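Local coordinates for uncharacterized protein PF1083 (Pyrococcus furiosus, PDB 3NRN) that is of unknown function but binds adenosine monophosphate and is probably a flavin-containing oxidoreductase of the amine oxidase family, at residues 293-298 and 318-323. Residues are numbered along the deposited sequence; the frame is centred on the assembly and turned at random.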
loop_
_atom_site.group_PDB
_atom_site.type_symbol
_atom_site.label_atom_id
_atom_site.label_comp_id
_atom_site.label_asym_id
_atom_site.label_seq_id
_atom_site.Cartn_x
_atom_site.Cartn_y
_atom_site.Cartn_z
HETATM N N MSE A 293 18.174 -5.680 -8.761
HETATM C CA MSE A 293 17.895 -4.502 -7.941
HETATM C C MSE A 293 16.362 -4.420 -7.913
HETATM O O MSE A 293 15.770 -4.137 -6.875
HETATM C CB MSE A 293 18.518 -3.225 -8.544
HETATM C CG MSE A 293 18.633 -2.050 -7.536
HETATM SE SE MSE A 293 19.636 -0.605 -8.069
HETATM C CE MSE A 293 21.282 -1.190 -7.692
ATOM N N ILE A 294 15.730 -4.686 -9.058
ATOM C CA ILE A 294 14.269 -4.712 -9.140
ATOM C C ILE A 294 13.874 -5.816 -8.153
ATOM O O ILE A 294 14.603 -6.794 -7.997
ATOM C CB ILE A 294 13.760 -5.131 -10.555
ATOM C CG1 ILE A 294 14.082 -4.055 -11.596
ATOM C CG2 ILE A 294 12.257 -5.405 -10.512
ATOM C CD1 ILE A 294 13.527 -2.705 -11.290
ATOM N N ASN A 295 12.732 -5.665 -7.492
ATOM C CA ASN A 295 12.286 -6.652 -6.510
ATOM C C ASN A 295 11.238 -7.604 -7.056
ATOM O O ASN A 295 11.088 -8.732 -6.567
ATOM C CB ASN A 295 11.729 -5.935 -5.278
ATOM C CG ASN A 295 12.749 -5.030 -4.631
ATOM O OD1 ASN A 295 12.470 -3.869 -4.342
ATOM N ND2 ASN A 295 13.944 -5.558 -4.402
ATOM N N GLY A 296 10.506 -7.139 -8.063
ATOM C CA GLY A 296 9.476 -7.957 -8.670
ATOM C C GLY A 296 8.665 -7.148 -9.658
ATOM O O GLY A 296 8.837 -5.932 -9.765
ATOM N N PHE A 297 7.785 -7.814 -10.394
ATOM C CA PHE A 297 6.953 -7.114 -11.358
ATOM C C PHE A 297 5.640 -7.843 -11.585
ATOM O O PHE A 297 5.511 -9.022 -11.256
ATOM C CB PHE A 297 7.708 -6.930 -12.686
ATOM C CG PHE A 297 8.085 -8.221 -13.372
ATOM C CD1 PHE A 297 7.166 -8.902 -14.168
ATOM C CD2 PHE A 297 9.368 -8.748 -13.231
ATOM C CE1 PHE A 297 7.516 -10.084 -14.816
ATOM C CE2 PHE A 297 9.731 -9.932 -13.874
ATOM C CZ PHE A 297 8.799 -10.602 -14.670
ATOM N N ASN A 298 4.662 -7.122 -12.124
ATOM C CA ASN A 298 3.355 -7.692 -12.413
ATOM C C ASN A 298 2.922 -7.257 -13.811
ATOM O O ASN A 298 3.656 -6.544 -14.501
ATOM C CB ASN A 298 2.328 -7.244 -11.354
ATOM C CG ASN A 298 1.794 -5.832 -11.592
ATOM O OD1 ASN A 298 2.467 -4.985 -12.170
ATOM N ND2 ASN A 298 0.574 -5.578 -11.126
ATOM N N HIS A 318 8.650 -2.991 -9.626
ATOM C CA HIS A 318 8.905 -2.231 -8.410
ATOM C C HIS A 318 10.345 -2.424 -7.970
ATOM O O HIS A 318 10.861 -3.537 -7.994
ATOM C CB HIS A 318 7.956 -2.706 -7.303
ATOM C CG HIS A 318 8.240 -2.116 -5.955
ATOM N ND1 HIS A 318 9.300 -2.520 -5.171
ATOM C CD2 HIS A 318 7.592 -1.162 -5.246
ATOM C CE1 HIS A 318 9.290 -1.843 -4.037
ATOM N NE2 HIS A 318 8.263 -1.012 -4.058
HETATM N N MSE A 319 10.988 -1.332 -7.570
HETATM C CA MSE A 319 12.367 -1.382 -7.108
HETATM C C MSE A 319 12.481 -0.560 -5.832
HETATM O O MSE A 319 12.157 0.628 -5.826
HETATM C CB MSE A 319 13.326 -0.797 -8.168
HETATM C CG MSE A 319 14.816 -0.768 -7.744
HETATM SE SE MSE A 319 15.943 0.315 -8.731
HETATM C CE MSE A 319 15.809 1.790 -7.838
ATOM N N ALA A 320 12.914 -1.196 -4.750
ATOM C CA ALA A 320 13.121 -0.480 -3.498
ATOM C C ALA A 320 14.417 0.304 -3.741
ATOM O O ALA A 320 15.445 -0.279 -4.092
ATOM C CB ALA A 320 13.297 -1.473 -2.350
ATOM N N LEU A 321 14.379 1.621 -3.575
ATOM C CA LEU A 321 15.577 2.418 -3.832
ATOM C C LEU A 321 16.673 2.259 -2.778
ATOM O O LEU A 321 17.855 2.157 -3.111
ATOM C CB LEU A 321 15.213 3.898 -3.964
ATOM C CG LEU A 321 16.378 4.845 -4.274
ATOM C CD1 LEU A 321 17.001 4.494 -5.615
ATOM C CD2 LEU A 321 15.869 6.275 -4.284
ATOM N N LYS A 322 16.278 2.228 -1.510
ATOM C CA LYS A 322 17.236 2.113 -0.422
ATOM C C LYS A 322 18.157 3.326 -0.531
ATOM O O LYS A 322 17.669 4.452 -0.655
ATOM C CB LYS A 322 18.007 0.792 -0.549
ATOM C CG LYS A 322 17.064 -0.417 -0.586
ATOM C CD LYS A 322 17.787 -1.761 -0.605
ATOM C CE LYS A 322 16.780 -2.908 -0.545
ATOM N NZ LYS A 322 17.418 -4.258 -0.510
ATOM N N ASN A 323 19.471 3.121 -0.495
ATOM C CA ASN A 323 20.396 4.248 -0.614
ATOM C C ASN A 323 20.925 4.396 -2.033
ATOM O O ASN A 323 21.930 5.061 -2.256
ATOM C CB ASN A 323 21.573 4.096 0.356
ATOM C CG ASN A 323 21.146 4.191 1.804
ATOM O OD1 ASN A 323 20.380 5.075 2.169
ATOM N ND2 ASN A 323 21.645 3.286 2.637
HETATM O O HOH W 1 15.810 -2.881 -4.595
#
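H318 pairs through both its backbone polar atoms, with G296 and N295: its N donates to G296 O (3.0 Å), and its O accepts the N-H of N295 in an almost straight bond (N295 N to H318 O 2.9 Å, 171°). G296 and H318 thereby form a hydrogen-bonded antiparallel pair, joining strands 296-298 and 312-320 within a mixed sheet. The imidazole of H318 has N295 OD1 at its edge, in the ring plane and 3.5 Å from H318 ND1; W154 meets the same ring edge-to-face. CG2 of I294 rests against H318 O.

At M319 the contact turns apolar. M319 CB touches I294 CD1 at 3.7 Å, the two side chains crossing at about a right angle, while M319 SE lies 3.8 Å from CG of M293; M293 and M319 are both selenomethionine. M319 is buried, with I270 and F272 of strand 269-277 and A329 of helix 326-340 also touching its side chain.

Next along, the N-H of A320 is taken by a side chain instead of a backbone carbonyl. N295 OD1 accepts it, 2.7 Å from A320 N, with the donor tilted 28° out of the carboxamide plane and a bent N-H...O angle of 145°. A water lies 2.6 Å from M293 O and 2.7 Å from A320 O, and receives a weak bond from N295 ND2. An alanine in place of N295 would probably leave the A320 amide without its acceptor and the water less firmly held.

The N295 carboxamide and the water thus continue the polar connection between the two segments next to the G296-H318 pair, beside the apolar contacts of M293 and I294 with M319.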